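Local coordinates for metalloregulator ScaR (Streptococcus gordonii, PDB 3HRS), which acts as a manganese-activated transcriptional repressor of the DtxR/MntR family and probably binds DNA as a homodimer, at residues 8-13 and 67-72; 19-23 and 54-58; 123-127 and 155-159; 176-181 and 191-195. One frame throughout, in Å; residues are numbered along the deposited sequence.

Contact 1: 8-13 and 67-72; sequences LKCLYE and LVSDLY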
loop_
_atom_site.group_PDB
_atom_site.type_symbol
_atom_site.label_atom_id
_atom_site.label_comp_id
_atom_site.label_asym_id
_atom_site.label_seq_id
_atom_site.Cartn_x
_atom_site.Cartn_y
_atom_site.Cartn_z
ATOM N N LEU A 8 19.206 -10.916 1.871
ATOM C CA LEU A 8 19.153 -11.500 3.208
ATOM C C LEU A 8 18.100 -12.575 3.257
ATOM O O LEU A 8 18.306 -13.596 3.911
ATOM C CB LEU A 8 18.836 -10.463 4.290
ATOM C CG LEU A 8 19.985 -9.956 5.165
ATOM C CD1 LEU A 8 19.400 -9.469 6.470
ATOM C CD2 LEU A 8 21.037 -11.034 5.429
ATOM N N LYS A 9 16.966 -12.348 2.588
ATOM C CA LYS A 9 15.931 -13.376 2.553
ATOM C C LYS A 9 16.571 -14.621 1.946
ATOM O O LYS A 9 16.618 -15.678 2.578
ATOM C CB LYS A 9 14.728 -12.935 1.731
ATOM C CG LYS A 9 13.403 -13.516 2.197
ATOM C CD LYS A 9 13.068 -14.838 1.515
ATOM C CE LYS A 9 12.300 -14.618 0.215
ATOM N NZ LYS A 9 10.836 -14.332 0.389
ATOM N N CYS A 10 17.085 -14.470 0.727
ATOM C CA CYS A 10 17.770 -15.549 0.029
ATOM C C CYS A 10 18.764 -16.287 0.943
ATOM O O CYS A 10 18.552 -17.433 1.322
ATOM C CB CYS A 10 18.468 -14.997 -1.216
ATOM S SG CYS A 10 19.681 -16.113 -1.960
ATOM N N LEU A 11 19.841 -15.616 1.303
ATOM C CA LEU A 11 20.832 -16.174 2.202
ATOM C C LEU A 11 20.204 -16.864 3.392
ATOM O O LEU A 11 20.729 -17.854 3.897
ATOM C CB LEU A 11 21.729 -15.052 2.713
ATOM C CG LEU A 11 22.578 -14.522 1.578
ATOM C CD1 LEU A 11 23.011 -13.114 1.883
ATOM C CD2 LEU A 11 23.756 -15.449 1.422
ATOM N N TYR A 12 19.104 -16.303 3.872
ATOM C CA TYR A 12 18.489 -16.809 5.078
ATOM C C TYR A 12 17.954 -18.193 4.808
ATOM O O TYR A 12 18.292 -19.134 5.519
ATOM C CB TYR A 12 17.355 -15.907 5.524
ATOM C CG TYR A 12 16.563 -16.496 6.653
ATOM C CD1 TYR A 12 15.280 -17.028 6.442
ATOM C CD2 TYR A 12 17.102 -16.548 7.933
ATOM C CE1 TYR A 12 14.559 -17.574 7.485
ATOM C CE2 TYR A 12 16.392 -17.098 8.979
ATOM C CZ TYR A 12 15.123 -17.608 8.757
ATOM O OH TYR A 12 14.442 -18.151 9.824
ATOM N N GLU A 13 17.124 -18.312 3.773
ATOM C CA GLU A 13 16.588 -19.605 3.376
ATOM C C GLU A 13 17.676 -20.504 2.801
ATOM O O GLU A 13 17.578 -21.730 2.871
ATOM C CB GLU A 13 15.400 -19.467 2.402
ATOM C CG GLU A 13 15.572 -18.477 1.267
ATOM C CD GLU A 13 14.225 -18.034 0.683
ATOM O OE1 GLU A 13 13.189 -18.247 1.357
ATOM O OE2 GLU A 13 14.199 -17.476 -0.442
ATOM N N LEU A 67 16.341 -8.300 11.009
ATOM C CA LEU A 67 15.901 -7.720 9.739
ATOM C C LEU A 67 15.081 -8.710 8.954
ATOM O O LEU A 67 14.027 -8.362 8.415
ATOM C CB LEU A 67 17.072 -7.373 8.865
ATOM C CG LEU A 67 17.044 -6.090 8.045
ATOM C CD1 LEU A 67 17.569 -6.477 6.686
ATOM C CD2 LEU A 67 15.681 -5.461 7.894
ATOM N N VAL A 68 15.601 -9.931 8.852
ATOM C CA VAL A 68 14.924 -11.006 8.141
ATOM C C VAL A 68 13.506 -11.093 8.659
ATOM O O VAL A 68 12.569 -11.175 7.886
ATOM C CB VAL A 68 15.640 -12.375 8.330
ATOM C CG1 VAL A 68 14.705 -13.536 7.968
ATOM C CG2 VAL A 68 16.909 -12.435 7.482
ATOM N N SER A 69 13.376 -11.052 9.981
ATOM C CA SER A 69 12.088 -11.095 10.656
ATOM C C SER A 69 11.149 -9.995 10.148
ATOM O O SER A 69 10.037 -10.280 9.704
ATOM C CB SER A 69 12.309 -11.003 12.168
ATOM O OG SER A 69 11.105 -10.882 12.886
ATOM N N ASP A 70 11.589 -8.743 10.181
ATOM C CA ASP A 70 10.786 -7.678 9.563
ATOM C C ASP A 70 10.308 -7.971 8.150
ATOM O O ASP A 70 9.150 -7.720 7.830
ATOM C CB ASP A 70 11.533 -6.354 9.542
ATOM C CG ASP A 70 11.293 -5.546 10.784
ATOM O OD1 ASP A 70 11.341 -4.304 10.684
ATOM O OD2 ASP A 70 11.051 -6.136 11.859
ATOM N N LEU A 71 11.219 -8.431 7.295
ATOM C CA LEU A 71 10.891 -8.795 5.926
ATOM C C LEU A 71 9.721 -9.784 5.884
ATOM O O LEU A 71 8.804 -9.680 5.065
ATOM C CB LEU A 71 12.092 -9.470 5.287
ATOM C CG LEU A 71 13.069 -8.459 4.743
ATOM C CD1 LEU A 71 14.218 -9.200 4.090
ATOM C CD2 LEU A 71 12.341 -7.520 3.763
ATOM N N TYR A 72 9.780 -10.762 6.773
ATOM C CA TYR A 72 8.790 -11.791 6.768
ATOM C C TYR A 72 7.481 -11.246 7.343
ATOM O O TYR A 72 6.393 -11.568 6.815
ATOM C CB TYR A 72 9.316 -13.021 7.494
ATOM C CG TYR A 72 10.061 -13.986 6.590
ATOM C CD1 TYR A 72 9.381 -14.927 5.841
ATOM C CD2 TYR A 72 11.434 -13.976 6.509
ATOM C CE1 TYR A 72 10.049 -15.818 5.029
ATOM C CE2 TYR A 72 12.113 -14.866 5.695
ATOM C CZ TYR A 72 11.419 -15.785 4.956
ATOM O OH TYR A 72 12.092 -16.676 4.138
#

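Contact 2: 19-23 and 54-58; sequences NKITN and KKAGY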
loop_
_atom_site.group_PDB
_atom_site.type_symbol
_atom_site.label_atom_id
_atom_site.label_comp_id
_atom_site.label_asym_id
_atom_site.label_seq_id
_atom_site.Cartn_x
_atom_site.Cartn_y
_atom_site.Cartn_z
ATOM N N ASN A 19 24.182 -26.109 4.294
ATOM C CA ASN A 19 25.341 -26.418 3.488
ATOM C C ASN A 19 26.166 -25.148 3.571
ATOM O O ASN A 19 25.812 -24.233 4.315
ATOM C CB ASN A 19 24.917 -26.703 2.039
ATOM C CG ASN A 19 25.717 -27.835 1.391
ATOM O OD1 ASN A 19 25.864 -28.916 1.963
ATOM N ND2 ASN A 19 26.209 -27.593 0.178
ATOM N N LYS A 20 27.260 -25.087 2.822
ATOM C CA LYS A 20 27.942 -23.822 2.631
ATOM C C LYS A 20 26.987 -22.864 1.918
ATOM O O LYS A 20 25.778 -23.085 1.873
ATOM C CB LYS A 20 29.233 -23.999 1.824
ATOM C CG LYS A 20 30.497 -24.127 2.662
ATOM C CD LYS A 20 31.493 -25.087 2.010
ATOM C CE LYS A 20 31.016 -26.548 2.131
ATOM N NZ LYS A 20 31.439 -27.436 1.001
ATOM N N ILE A 21 27.548 -21.790 1.386
ATOM C CA ILE A 21 26.811 -20.804 0.636
ATOM C C ILE A 21 27.824 -20.248 -0.328
ATOM O O ILE A 21 28.586 -19.350 0.009
ATOM C CB ILE A 21 26.332 -19.676 1.533
ATOM C CG1 ILE A 21 25.340 -20.196 2.565
ATOM C CG2 ILE A 21 25.671 -18.586 0.718
ATOM C CD1 ILE A 21 24.489 -19.084 3.170
ATOM N N THR A 22 27.878 -20.820 -1.519
ATOM C CA THR A 22 28.795 -20.327 -2.528
ATOM C C THR A 22 28.290 -18.943 -2.931
ATOM O O THR A 22 27.168 -18.573 -2.590
ATOM C CB THR A 22 28.798 -21.258 -3.750
ATOM O OG1 THR A 22 27.961 -20.710 -4.773
ATOM C CG2 THR A 22 28.270 -22.636 -3.361
ATOM N N ASN A 23 29.107 -18.164 -3.629
ATOM C CA ASN A 23 28.584 -16.962 -4.267
ATOM C C ASN A 23 27.957 -17.356 -5.595
ATOM O O ASN A 23 27.040 -16.694 -6.078
ATOM C CB ASN A 23 29.669 -15.902 -4.464
ATOM C CG ASN A 23 30.088 -15.248 -3.156
ATOM O OD1 ASN A 23 30.261 -15.922 -2.142
ATOM N ND2 ASN A 23 30.260 -13.932 -3.177
ATOM N N LYS A 54 33.584 -20.513 8.128
ATOM C CA LYS A 54 34.123 -21.632 7.339
ATOM C C LYS A 54 33.045 -22.618 6.854
ATOM O O LYS A 54 32.798 -22.732 5.645
ATOM C CB LYS A 54 35.273 -22.363 8.071
ATOM C CG LYS A 54 34.936 -22.949 9.464
ATOM C CD LYS A 54 36.035 -23.900 10.051
ATOM C CE LYS A 54 35.606 -25.403 10.100
ATOM N NZ LYS A 54 36.267 -26.256 11.181
ATOM N N LYS A 55 32.393 -23.316 7.786
ATOM C CA LYS A 55 31.450 -24.386 7.429
ATOM C C LYS A 55 30.195 -23.852 6.719
ATOM O O LYS A 55 29.656 -24.498 5.814
ATOM C CB LYS A 55 31.037 -25.200 8.671
ATOM C CG LYS A 55 32.133 -25.374 9.724
ATOM C CD LYS A 55 32.569 -26.832 9.919
ATOM C CE LYS A 55 31.713 -27.533 10.980
ATOM N NZ LYS A 55 32.260 -28.867 11.380
ATOM N N ALA A 56 29.722 -22.676 7.118
ATOM C CA ALA A 56 28.455 -22.189 6.580
ATOM C C ALA A 56 28.585 -21.108 5.495
ATOM O O ALA A 56 27.595 -20.768 4.820
ATOM C CB ALA A 56 27.537 -21.709 7.714
ATOM N N GLY A 57 29.786 -20.558 5.338
ATOM C CA GLY A 57 29.979 -19.510 4.353
ATOM C C GLY A 57 29.662 -18.153 4.941
ATOM O O GLY A 57 30.556 -17.307 5.088
ATOM N N TYR A 58 28.389 -17.942 5.269
ATOM C CA TYR A 58 28.012 -16.790 6.079
ATOM C C TYR A 58 27.081 -17.216 7.195
ATOM O O TYR A 58 26.308 -18.159 7.035
ATOM C CB TYR A 58 27.327 -15.732 5.242
ATOM C CG TYR A 58 28.078 -15.318 4.013
ATOM C CD1 TYR A 58 27.826 -15.918 2.797
ATOM C CD2 TYR A 58 29.014 -14.306 4.059
ATOM C CE1 TYR A 58 28.497 -15.532 1.656
ATOM C CE2 TYR A 58 29.689 -13.908 2.919
ATOM C CZ TYR A 58 29.427 -14.526 1.722
ATOM O OH TYR A 58 30.093 -14.134 0.584
#

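Contact 3: 123-127 and 155-159; sequences PHGGT and ARVHD. With SO4 (sulfate ion), chain C.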
loop_
_atom_site.group_PDB
_atom_site.type_symbol
_atom_site.label_atom_id
_atom_site.label_comp_id
_atom_site.label_asym_id
_atom_site.label_seq_id
_atom_site.Cartn_x
_atom_site.Cartn_y
_atom_site.Cartn_z
ATOM N N PRO A 123 -1.806 -17.141 5.078
ATOM C CA PRO A 123 -2.625 -18.258 4.568
ATOM C C PRO A 123 -1.825 -19.492 4.104
ATOM O O PRO A 123 -2.422 -20.559 3.992
ATOM C CB PRO A 123 -3.402 -17.638 3.389
ATOM C CG PRO A 123 -3.273 -16.140 3.578
ATOM C CD PRO A 123 -1.939 -15.935 4.244
ATOM N N HIS A 124 -0.523 -19.384 3.854
ATOM C CA HIS A 124 0.217 -20.585 3.461
ATOM C C HIS A 124 0.925 -21.282 4.601
ATOM O O HIS A 124 1.799 -22.117 4.360
ATOM C CB HIS A 124 1.209 -20.293 2.353
ATOM C CG HIS A 124 0.563 -19.871 1.081
ATOM N ND1 HIS A 124 0.733 -18.614 0.542
ATOM C CD2 HIS A 124 -0.270 -20.534 0.245
ATOM C CE1 HIS A 124 0.047 -18.526 -0.583
ATOM N NE2 HIS A 124 -0.567 -19.679 -0.787
ATOM N N GLY A 125 0.562 -20.941 5.833
ATOM C CA GLY A 125 1.079 -21.641 6.994
ATOM C C GLY A 125 2.391 -21.073 7.509
ATOM O O GLY A 125 2.896 -21.453 8.587
ATOM N N GLY A 126 2.960 -20.168 6.720
ATOM C CA GLY A 126 4.109 -19.416 7.172
ATOM C C GLY A 126 3.747 -18.679 8.443
ATOM O O GLY A 126 2.678 -18.022 8.537
ATOM N N THR A 127 4.640 -18.768 9.417
ATOM C CA THR A 127 4.436 -18.111 10.701
ATOM C C THR A 127 4.781 -16.613 10.653
ATOM O O THR A 127 5.606 -16.191 9.847
ATOM C CB THR A 127 5.251 -18.794 11.787
ATOM O OG1 THR A 127 5.441 -17.880 12.869
ATOM C CG2 THR A 127 6.588 -19.152 11.229
ATOM N N ALA A 155 0.603 -28.577 6.246
ATOM C CA ALA A 155 0.595 -27.411 7.130
ATOM C C ALA A 155 1.160 -26.133 6.529
ATOM O O ALA A 155 0.617 -25.058 6.772
ATOM C CB ALA A 155 1.256 -27.726 8.443
ATOM N N ARG A 156 2.237 -26.233 5.755
ATOM C CA ARG A 156 2.767 -25.047 5.072
ATOM C C ARG A 156 3.299 -25.378 3.683
ATOM O O ARG A 156 3.600 -26.518 3.382
ATOM C CB ARG A 156 3.838 -24.351 5.926
ATOM C CG ARG A 156 4.712 -23.377 5.163
ATOM C CD ARG A 156 5.603 -22.540 6.087
ATOM N NE ARG A 156 6.782 -23.245 6.577
ATOM C CZ ARG A 156 8.032 -22.810 6.424
ATOM N NH1 ARG A 156 8.279 -21.679 5.776
ATOM N NH2 ARG A 156 9.043 -23.511 6.919
ATOM N N VAL A 157 3.380 -24.370 2.831
ATOM C CA VAL A 157 3.985 -24.517 1.519
ATOM C C VAL A 157 4.775 -23.243 1.308
ATOM O O VAL A 157 4.449 -22.212 1.878
ATOM C CB VAL A 157 2.936 -24.617 0.404
ATOM C CG1 VAL A 157 1.881 -25.623 0.760
ATOM C CG2 VAL A 157 2.294 -23.269 0.168
ATOM N N HIS A 158 5.827 -23.311 0.511
ATOM C CA HIS A 158 6.616 -22.123 0.253
ATOM C C HIS A 158 5.822 -21.204 -0.642
ATOM O O HIS A 158 5.027 -21.661 -1.434
ATOM C CB HIS A 158 7.971 -22.486 -0.375
ATOM C CG HIS A 158 9.053 -22.713 0.633
ATOM N ND1 HIS A 158 9.827 -21.688 1.133
ATOM C CD2 HIS A 158 9.467 -23.840 1.260
ATOM C CE1 HIS A 158 10.682 -22.178 2.016
ATOM N NE2 HIS A 158 10.482 -23.480 2.113
ATOM N N ASP A 159 6.051 -19.907 -0.512
ATOM C CA ASP A 159 5.251 -18.898 -1.197
ATOM C C ASP A 159 5.351 -18.927 -2.730
ATOM O O ASP A 159 4.433 -18.502 -3.416
ATOM C CB ASP A 159 5.619 -17.509 -0.673
ATOM C CG ASP A 159 4.408 -16.732 -0.252
ATOM O OD1 ASP A 159 3.310 -17.086 -0.727
ATOM O OD2 ASP A 159 4.535 -15.799 0.566
HETATM S S SO4 C . 8.284 -19.127 2.304
HETATM O O1 SO4 C . 7.471 -20.165 2.951
HETATM O O2 SO4 C . 9.601 -19.136 2.933
HETATM O O3 SO4 C . 8.448 -19.391 0.867
HETATM O O4 SO4 C . 7.646 -17.814 2.500
#

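Contact 4: 176-181 and 191-195; sequences KTIRFL and SLEVD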
loop_
_atom_site.group_PDB
_atom_site.type_symbol
_atom_site.label_atom_id
_atom_site.label_comp_id
_atom_site.label_asym_id
_atom_site.label_seq_id
_atom_site.Cartn_x
_atom_site.Cartn_y
_atom_site.Cartn_z
ATOM N N LYS A 176 -5.746 -29.279 3.719
ATOM C CA LYS A 176 -6.213 -30.610 3.329
ATOM C C LYS A 176 -5.405 -31.700 4.006
ATOM O O LYS A 176 -4.292 -31.469 4.476
ATOM C CB LYS A 176 -6.188 -30.806 1.809
ATOM C CG LYS A 176 -7.430 -30.280 1.106
ATOM C CD LYS A 176 -7.215 -30.141 -0.392
ATOM C CE LYS A 176 -7.926 -28.890 -0.905
ATOM N NZ LYS A 176 -7.520 -28.535 -2.294
ATOM N N THR A 177 -5.981 -32.893 4.058
ATOM C CA THR A 177 -5.316 -34.021 4.681
ATOM C C THR A 177 -4.622 -34.841 3.599
ATOM O O THR A 177 -5.037 -34.853 2.438
ATOM C CB THR A 177 -6.293 -34.898 5.486
ATOM O OG1 THR A 177 -7.357 -34.085 6.005
ATOM C CG2 THR A 177 -5.563 -35.590 6.637
ATOM N N ILE A 178 -3.562 -35.531 3.994
ATOM C CA ILE A 178 -2.619 -36.084 3.045
ATOM C C ILE A 178 -2.169 -37.453 3.524
ATOM O O ILE A 178 -1.748 -37.598 4.672
ATOM C CB ILE A 178 -1.405 -35.126 2.901
ATOM C CG1 ILE A 178 -1.698 -34.063 1.840
ATOM C CG2 ILE A 178 -0.137 -35.862 2.556
ATOM C CD1 ILE A 178 -2.328 -34.631 0.588
ATOM N N ARG A 179 -2.291 -38.461 2.660
ATOM C CA ARG A 179 -1.746 -39.772 2.961
ATOM C C ARG A 179 -0.390 -39.939 2.286
ATOM O O ARG A 179 -0.302 -40.000 1.057
ATOM C CB ARG A 179 -2.675 -40.881 2.477
ATOM C CG ARG A 179 -3.995 -41.050 3.226
ATOM C CD ARG A 179 -4.731 -42.276 2.653
ATOM N NE ARG A 179 -6.070 -42.478 3.205
ATOM C CZ ARG A 179 -7.004 -43.234 2.634
ATOM N NH1 ARG A 179 -6.748 -43.852 1.486
ATOM N NH2 ARG A 179 -8.198 -43.368 3.204
ATOM N N PHE A 180 0.662 -40.006 3.097
ATOM C CA PHE A 180 2.008 -40.294 2.618
ATOM C C PHE A 180 2.166 -41.795 2.431
ATOM O O PHE A 180 1.928 -42.559 3.364
ATOM C CB PHE A 180 3.033 -39.816 3.642
ATOM C CG PHE A 180 4.462 -39.924 3.177
ATOM C CD1 PHE A 180 4.789 -39.777 1.838
ATOM C CD2 PHE A 180 5.483 -40.133 4.089
ATOM C CE1 PHE A 180 6.108 -39.855 1.415
ATOM C CE2 PHE A 180 6.805 -40.214 3.671
ATOM C CZ PHE A 180 7.116 -40.074 2.335
ATOM N N LEU A 181 2.565 -42.225 1.236
ATOM C CA LEU A 181 2.782 -43.650 0.979
ATOM C C LEU A 181 4.266 -43.994 0.969
ATOM O O LEU A 181 4.649 -45.081 0.560
ATOM C CB LEU A 181 2.143 -44.071 -0.344
ATOM C CG LEU A 181 0.672 -43.686 -0.477
ATOM C CD1 LEU A 181 0.187 -43.876 -1.906
ATOM C CD2 LEU A 181 -0.168 -44.487 0.504
ATOM N N SER A 191 4.850 -40.679 -2.866
ATOM C CA SER A 191 3.475 -41.031 -3.178
ATOM C C SER A 191 2.515 -40.394 -2.177
ATOM O O SER A 191 2.694 -40.505 -0.964
ATOM C CB SER A 191 3.317 -42.554 -3.189
ATOM O OG SER A 191 4.399 -43.175 -3.867
ATOM N N LEU A 192 1.497 -39.716 -2.689
ATOM C CA LEU A 192 0.518 -39.080 -1.819
ATOM C C LEU A 192 -0.899 -39.450 -2.222
ATOM O O LEU A 192 -1.170 -39.730 -3.390
ATOM C CB LEU A 192 0.679 -37.551 -1.831
ATOM C CG LEU A 192 1.943 -37.003 -1.165
ATOM C CD1 LEU A 192 2.100 -35.505 -1.395
ATOM C CD2 LEU A 192 1.948 -37.325 0.315
ATOM N N GLU A 193 -1.796 -39.429 -1.241
ATOM C CA GLU A 193 -3.211 -39.683 -1.463
ATOM C C GLU A 193 -4.023 -38.434 -1.122
ATOM O O GLU A 193 -4.468 -38.251 0.016
ATOM C CB GLU A 193 -3.665 -40.863 -0.604
ATOM C CG GLU A 193 -4.998 -41.466 -0.998
ATOM C CD GLU A 193 -4.864 -42.419 -2.156
ATOM O OE1 GLU A 193 -5.849 -43.131 -2.451
ATOM O OE2 GLU A 193 -3.772 -42.459 -2.767
ATOM N N VAL A 194 -4.204 -37.576 -2.120
ATOM C CA VAL A 194 -4.914 -36.314 -1.933
ATOM C C VAL A 194 -6.294 -36.373 -2.566
ATOM O O VAL A 194 -6.432 -36.288 -3.787
ATOM C CB VAL A 194 -4.129 -35.121 -2.523
ATOM C CG1 VAL A 194 -3.691 -35.413 -3.954
ATOM C CG2 VAL A 194 -4.962 -33.854 -2.465
ATOM N N ASP A 195 -7.314 -36.511 -1.726
ATOM C CA ASP A 195 -8.677 -36.669 -2.211
ATOM C C ASP A 195 -8.835 -38.046 -2.844
ATOM O O ASP A 195 -9.382 -38.178 -3.940
ATOM C CB ASP A 195 -9.034 -35.574 -3.224
ATOM C CG ASP A 195 -9.314 -34.229 -2.565
ATOM O OD1 ASP A 195 -10.015 -34.206 -1.525
ATOM O OD2 ASP A 195 -8.840 -33.197 -3.098
#

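Contact 1: 8-13 and 67-72
The ring of Tyr12 lies broadside to Val68, a worked example of an aliphatic branch packed on an aromatic face where two helices cross. Helix 4-13 opens the winged-helix DNA-binding domain, and the long helix 62-84 runs from its wing into the metal-binding and dimerisation region; over these segments the two axes cross at -106°. With CG of Tyr12 anti to the backbone N (chi1 172°), the ring reaches out to the other helix, and Val68 CG1 settles over its centre, 3.7 Å from the centroid of Tyr12, in a CH-pi contact. The second branch of Val68 turns the other way, CG2 lying 4.0 Å from Leu8 CD1. That same leucine methyl also meets Leu67 CD1 at 3.5 Å, the two side chains standing at about a right angle. Leu60 of the wing packs against both Leu8 and Val68, tying the crossing to the rest of the DNA-binding domain. Beyond Val68, Tyr72 approaches Tyr12 obliquely, with ring planes 63° apart and Tyr12 CD1 3.9 Å from Tyr72 CE2. Lys9 lays its bent aliphatic chain across the far end of this second ring, CD being 3.3 Å from Tyr72 OH.

Contact 2: 19-23 and 54-58
Tyr58 touches Ile21 and then Asn23, an example of one side chain linking a wing strand to a helix start. From CB the chain leaves with CG anti to the carbonyl carbon (chi1 -52°), which carries the ring along the segment from Ile21 towards Asn23. CD1 is the first ring atom to touch, 4.0 Å from Ile21 CG2, which comes at the ring edge near its plane. CE1 next passes 4.2 Å from Ile21 O. At the end OH gives a weak hydrogen bond of 3.3 Å to Asn23 OD1, the amide and ring planes being turned 43° apart. Both segments belong to the winged-helix domain: Tyr58 lies at the beginning of the second wing strand, next to Gly57, while Ile21 precedes helix 23-30 and Asn23 is its first residue, after the N-cap Thr22, whose OG1 accepts from Glu25 N. Met41 and Ile26 also pack on Tyr58, so two helices contribute to its surroundings. Nearer the wing tip the meeting is between backbone oxygens and aliphatic carbons. Ile21 CG1 lies 3.2 Å from Ala56 O, and Lys20 CG lies 3.3 Å from Lys55 O, whereas the lysine end leads away from the turn.

Contact 3: 123-127 and 155-159
His124 O accepts a hydrogen bond of 3.1 Å from Val157 N, and Arg156 CA adds a CA-H...O contact to the same oxygen at 3.2 Å. The amide lies in the carbonyl plane, with an N-H...O angle of 154°. A second CA-H...O contact runs the other way, from Gly125 CA to Ala155 O at 3.5 Å. The His124 ring swings beside its backbone N, opposite the carbonyl carbon (chi1 -64°); it meets Val157 obliquely, CD2 being 3.7 Å from Val157 CG2, and turns ND1 to within 3.3 Å of Asp159 OD1, ring and carboxylate planes 74° apart. His124 and Asp159 are zinc ligands together with Glu79 and Cys122, although no metal occupies the site here; the contact illustrates a site assembled between the dimerisation region and the SH3-like FeoA domain. Strand 150-157 carries a classic beta bulge at its end, where Ala155 and Arg156 both face Tyr210. Here the chain binds a sulfate, probably from the crystallisation liquor: O3 accepts from His158 ND1 at 2.7 Å and from Asp159 N at 2.8 Å, while Arg156 NH1 gives a weak bond to O1 and Arg76 NH2 another to the ion. Asp159 OD2 accepts from His75 NE2.

Contact 4: 176-181 and 191-195
The Phe180 ring takes Ser191 O at its edge, near the ring plane and 3.6 Å from Phe180 CD1, while Leu192 CD2 comes up obliquely 4.1 Å from that same CD1. The other flat pair is Arg179 and Glu193, whose side chains run side by side and point the same way. Their guanidinium and carboxylate planes differ by just 8°, yet Arg179 NH1 and Glu193 OE1 stand 4.1 Å apart, beyond a salt bridge. Contact falls instead on the aliphatic parts: the Arg179 chain, extended from CG to NE, lays CB and CD against Glu193 CB and CG. This is a beta hairpin with one face largely apolar, shared by Phe180 and Leu192, an antiparallel non-hydrogen-bonded pair. There Ile178 CG2 touches Leu192 CD2 at 3.4 Å, and Ile178 CD1 meets Val194 CB at 3.6 Å, the isoleucine lying beside the valine. Leu181 N gives Ser191 O a hydrogen bond of 2.8 Å, nearly straight at 168° but tilted from the carbonyl plane. Glu193 N makes a bent bond (139°) that meets a lone pair of Arg179 O; the return bond, Arg179 N to Glu193 O, is long and weak. In the five-stranded antiparallel sheet of the SH3-like FeoA domain, strand 177-184 has strand 150-157 on its other side, where Tyr152 packs on Phe180, and strand 189-194 is followed by strand 197-201, whose Ile199 packs on Leu192 and Val194.

Read together, the four contacts show chemistry following position. Contacts 1 and 2 share the DNA-binding domain, contact 1 joining it to the long helix 62-84 and contact 2 nested in the loop so closed: the first is a partly buried helix crossing built on apolar and aromatic packing, the second a surface meeting with one weak side-chain bond. They touch through Leu11 CD2 and Ile21 CG2, 3.7 Å apart. Contact 3, nearest the centre of the chain, is the one that gathers metal-site residues and an anion. Contact 4 lies about 17 Å from it, centre to centre, on the same sheet through neighbouring strands 150-157 and 177-184, and relies on strand pairing with an apolar side.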